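Segregation and condensation protein B (Chlorobium tepidum TLS, PDB 1T6S) takes part in chromosome partitioning during cell division, probably as a winged-helix subunit of the bacterial condensin complex formed with SMC and ScpA. Local coordinates at the interface of chains A and B. Sequence-based numbering; all coordinates share one arbitrary frame. Chains: chain A/B, conserved hypothetical protein.

Contact 1: the interface of chains A and B. Residues chain A 104, 156-157, 162; chain B 89, 92-93.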
# COMPACT_ATOMS: atom_id res chain seq x y z
N ALA A 104 6.28 9.60 -3.92
CA ALA A 104 6.81 8.67 -4.91
C ALA A 104 7.31 9.42 -6.12
O ALA A 104 8.37 9.09 -6.66
CB ALA A 104 5.74 7.64 -5.34
N PHE A 156 7.87 -0.03 1.19
CA PHE A 156 6.78 0.34 0.29
C PHE A 156 6.93 -0.41 -1.03
O PHE A 156 5.99 -1.01 -1.53
CB PHE A 156 6.79 1.85 -0.02
CG PHE A 156 6.02 2.21 -1.28
CD1 PHE A 156 4.63 2.12 -1.31
CD2 PHE A 156 6.69 2.60 -2.43
CE1 PHE A 156 3.92 2.41 -2.48
CE2 PHE A 156 5.99 2.89 -3.61
CZ PHE A 156 4.60 2.80 -3.63
N LEU A 157 8.13 -0.37 -1.60
CA LEU A 157 8.37 -1.03 -2.87
C LEU A 157 8.08 -2.53 -2.82
O LEU A 157 7.44 -3.06 -3.72
CB LEU A 157 9.80 -0.76 -3.34
CG LEU A 157 10.13 0.71 -3.64
CD1 LEU A 157 11.60 0.86 -4.00
CD2 LEU A 157 9.26 1.21 -4.80
N LEU A 162 6.87 -3.47 -6.60
CA LEU A 162 7.49 -2.63 -7.63
C LEU A 162 8.67 -3.33 -8.30
O LEU A 162 9.26 -4.24 -7.67
CB LEU A 162 7.97 -1.31 -7.01
CG LEU A 162 7.10 -0.07 -7.20
CD1 LEU A 162 7.13 0.37 -8.67
CD2 LEU A 162 5.68 -0.36 -6.72
OXT LEU A 162 9.02 -2.92 -9.44
N GLN B 89 10.46 3.59 -12.21
CA GLN B 89 9.92 3.05 -10.98
C GLN B 89 8.92 4.06 -10.39
O GLN B 89 7.85 3.67 -9.91
CB GLN B 89 11.06 2.80 -9.98
CG GLN B 89 10.62 2.25 -8.64
CD GLN B 89 11.77 2.26 -7.64
OE1 GLN B 89 12.76 1.55 -7.81
NE2 GLN B 89 11.63 3.08 -6.59
N LEU B 92 5.54 3.92 -12.32
CA LEU B 92 4.73 2.77 -11.92
C LEU B 92 4.10 3.03 -10.55
O LEU B 92 2.89 2.86 -10.36
CB LEU B 92 5.59 1.50 -11.86
CG LEU B 92 6.14 1.03 -13.22
CD1 LEU B 92 7.29 0.05 -13.00
CD2 LEU B 92 5.03 0.39 -14.05
N SER B 93 4.93 3.44 -9.60
CA SER B 93 4.43 3.75 -8.26
C SER B 93 3.33 4.82 -8.24
O SER B 93 2.27 4.64 -7.62
CB SER B 93 5.58 4.22 -7.35
OG SER B 93 6.46 3.15 -7.05

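Contact 2: the interface of chains A and B. Residues chain A 81, 85, 87, 90-91, 94; chain B 104-105, 107.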
# COMPACT_ATOMS: atom_id res chain seq x y z
N ARG A 81 -22.19 0.42 0.41
CA ARG A 81 -21.19 1.48 0.34
C ARG A 81 -20.91 2.02 1.74
O ARG A 81 -19.75 2.22 2.11
CB ARG A 81 -21.67 2.61 -0.59
CG ARG A 81 -20.52 3.33 -1.32
CD ARG A 81 -21.05 4.42 -2.27
NE ARG A 81 -21.08 5.74 -1.63
CZ ARG A 81 -20.42 6.81 -2.08
NH1 ARG A 81 -19.67 6.70 -3.17
NH2 ARG A 81 -20.49 7.97 -1.45
N ALA A 85 -17.14 1.14 2.47
CA ALA A 85 -16.42 2.37 2.20
C ALA A 85 -17.09 3.64 2.73
O ALA A 85 -17.49 4.51 1.95
CB ALA A 85 -16.19 2.50 0.67
N VAL A 87 -17.62 7.39 4.19
CA VAL A 87 -16.93 8.64 3.83
C VAL A 87 -15.61 8.92 4.57
O VAL A 87 -14.59 9.22 3.94
CB VAL A 87 -17.83 9.88 4.05
CG1 VAL A 87 -17.24 11.08 3.30
CG2 VAL A 87 -19.24 9.60 3.60
N ARG A 90 -12.93 6.70 3.54
CA ARG A 90 -12.48 7.06 2.20
C ARG A 90 -11.53 8.27 2.24
O ARG A 90 -10.55 8.31 1.50
CB ARG A 90 -13.69 7.35 1.30
CG ARG A 90 -14.39 6.10 0.78
CD ARG A 90 -15.86 6.36 0.53
NE ARG A 90 -16.05 7.48 -0.38
CZ ARG A 90 -17.09 8.31 -0.35
NH1 ARG A 90 -18.05 8.14 0.56
NH2 ARG A 90 -17.19 9.30 -1.23
N ARG A 91 -11.84 9.25 3.09
CA ARG A 91 -11.00 10.44 3.25
C ARG A 91 -9.60 10.05 3.73
O ARG A 91 -8.60 10.50 3.18
CB ARG A 91 -11.65 11.40 4.26
CG ARG A 91 -12.90 12.12 3.73
CD ARG A 91 -13.67 12.85 4.86
NE ARG A 91 -12.90 13.93 5.47
CZ ARG A 91 -13.33 14.68 6.49
NH1 ARG A 91 -14.51 14.44 7.03
NH2 ARG A 91 -12.56 15.66 6.97
N ARG A 94 -7.85 8.09 0.83
CA ARG A 94 -7.48 8.96 -0.27
C ARG A 94 -6.30 9.87 0.07
O ARG A 94 -5.34 9.97 -0.69
CB ARG A 94 -8.67 9.82 -0.71
CG ARG A 94 -8.34 10.79 -1.85
CD ARG A 94 -9.55 11.55 -2.39
NE ARG A 94 -10.09 12.53 -1.45
CZ ARG A 94 -11.07 13.39 -1.74
NH1 ARG A 94 -11.61 13.38 -2.95
NH2 ARG A 94 -11.51 14.25 -0.82
N ALA B 104 -10.52 4.37 -4.13
CA ALA B 104 -10.84 4.56 -2.72
C ALA B 104 -11.89 5.63 -2.56
O ALA B 104 -12.82 5.49 -1.75
CB ALA B 104 -9.58 4.96 -1.92
N TRP B 105 -11.78 6.71 -3.33
CA TRP B 105 -12.74 7.79 -3.20
C TRP B 105 -14.05 7.66 -3.98
O TRP B 105 -15.11 7.96 -3.44
CB TRP B 105 -12.07 9.12 -3.54
CG TRP B 105 -12.99 10.29 -3.31
CD1 TRP B 105 -13.57 11.08 -4.26
CD2 TRP B 105 -13.45 10.78 -2.04
NE1 TRP B 105 -14.36 12.03 -3.67
CE2 TRP B 105 -14.31 11.88 -2.31
CE3 TRP B 105 -13.22 10.41 -0.71
CZ2 TRP B 105 -14.94 12.60 -1.29
CZ3 TRP B 105 -13.85 11.14 0.30
CH2 TRP B 105 -14.70 12.21 0.00
N GLN B 107 -15.35 4.72 -5.54
CA GLN B 107 -15.97 3.40 -5.59
C GLN B 107 -17.46 3.36 -5.25
O GLN B 107 -17.93 4.08 -4.37
CB GLN B 107 -15.21 2.43 -4.66
CG GLN B 107 -15.17 2.87 -3.19
CD GLN B 107 -14.31 1.94 -2.34
OE1 GLN B 107 -14.44 0.72 -2.42
NE2 GLN B 107 -13.45 2.52 -1.51

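Contact 1: the interface of chains A and B
B:Ser93, on helix 87-106 of chain B, faces A:Leu162 at the carboxyl terminus of chain A and A:Phe156 on helix 154-159, and their meeting illustrates how two copies of ScpB, a winged helix-turn-helix protein, can associate by van der Waals packing. Carbon-to-carbon contacts form one class; no nitrogen or oxygen of one chain comes within bonding distance of one in the other. A:Leu162 buries the branched end of its side chain: CD1 lies 3.7 Å from CB of B:Leu92 and also reaches CG of B:Gln89. The ring of A:Phe156, whose CG stands anti to the backbone N (chi1 160°), turns its edge to the serine, with CE2 4.0 Å from CB of B:Ser93, which lies in the ring plane. The methyl group of A:Ala104 meets this same B:Ser93 CB at 4.0 Å.

Polar groups against carbon make up the second class. The extended side chain of B:Gln89 crosses A:Leu157 at about a right angle and sets its amide against both methyl branches, NE2 being 3.4 Å from A:Leu157 CD1 and 3.5 Å from CD2. An alanine in place of B:Gln89 would probably leave a gap beside these methyls and free the leucine tip to turn. The hydroxyl OG of B:Ser93 lies 3.3 Å from A:Leu162 CG. Within chain B, B:Ser93 OG makes a weak hydrogen bond of 3.2 Å to B:Gln89 O, the carbonyl one helical turn earlier.

Contact 2: the interface of chains A and B
The first turns of helix 87-106 of chain A, with A:Ala85 just before it and A:Arg81 on helix 77-84, receive the C-terminal end of helix 87-106 of chain B, with B:Ala104 and B:Trp105, and the loop after it, with B:Gln107. B:Trp105 exemplifies an aromatic ring held between two arginines. On one face the guanidinium of A:Arg94 stacks with its plane 21° from the indole; NH1 sits 3.0 Å from the centroid of the five-membered ring, and CZ 3.6 Å from that of the six-membered ring. Over the opposite face comes A:Arg90, its NH2 3.8 Å from the six-membered centroid, while its CB packs on CE3. A:Arg91, poorly ordered, brings its aliphatic CG to 3.7 Å from CZ3 of B:Trp105.

A:Arg90 also binds the backbone. Its chain bends at chi3 (55°), turning NE toward the carbonyl O of B:Trp105 for a 3.2 Å hydrogen bond; NH2 adds a weak one to this same oxygen. The guanidinium of A:Arg90, beside carbonyls at the C-terminal end of the chain B helix, is likely to be favoured by the helix dipole. Next to it, NE2 of B:Gln107 donates a nearly straight bond (165°, 3.0 Å) to B:Ala104 O, which keeps the amide from turning and lays its flat face against CB of A:Ala85, 3.6 Å from B:Gln107 CD. By burying so much of one tryptophan, the site anchors the helix end of chain B on chain A and probably steadies the dimer.

About 22 Å separates the centres of the C-alpha atoms of contact 1 and contact 2, and helix 87-106 of both chains serves in each. Its early turns come from chain B in contact 1 and from chain A in contact 2, while the stretch near its end supplies A:Ala104 to contact 1 and B:Ala104 to contact 2. The two-fold axis repeats each contact with the chains exchanged, so the early part of every such helix offers one set of residues for van der Waals packing and another for the arginine-tryptophan site. Together they tie the pair at several points, consistent with a dimer of ScpB.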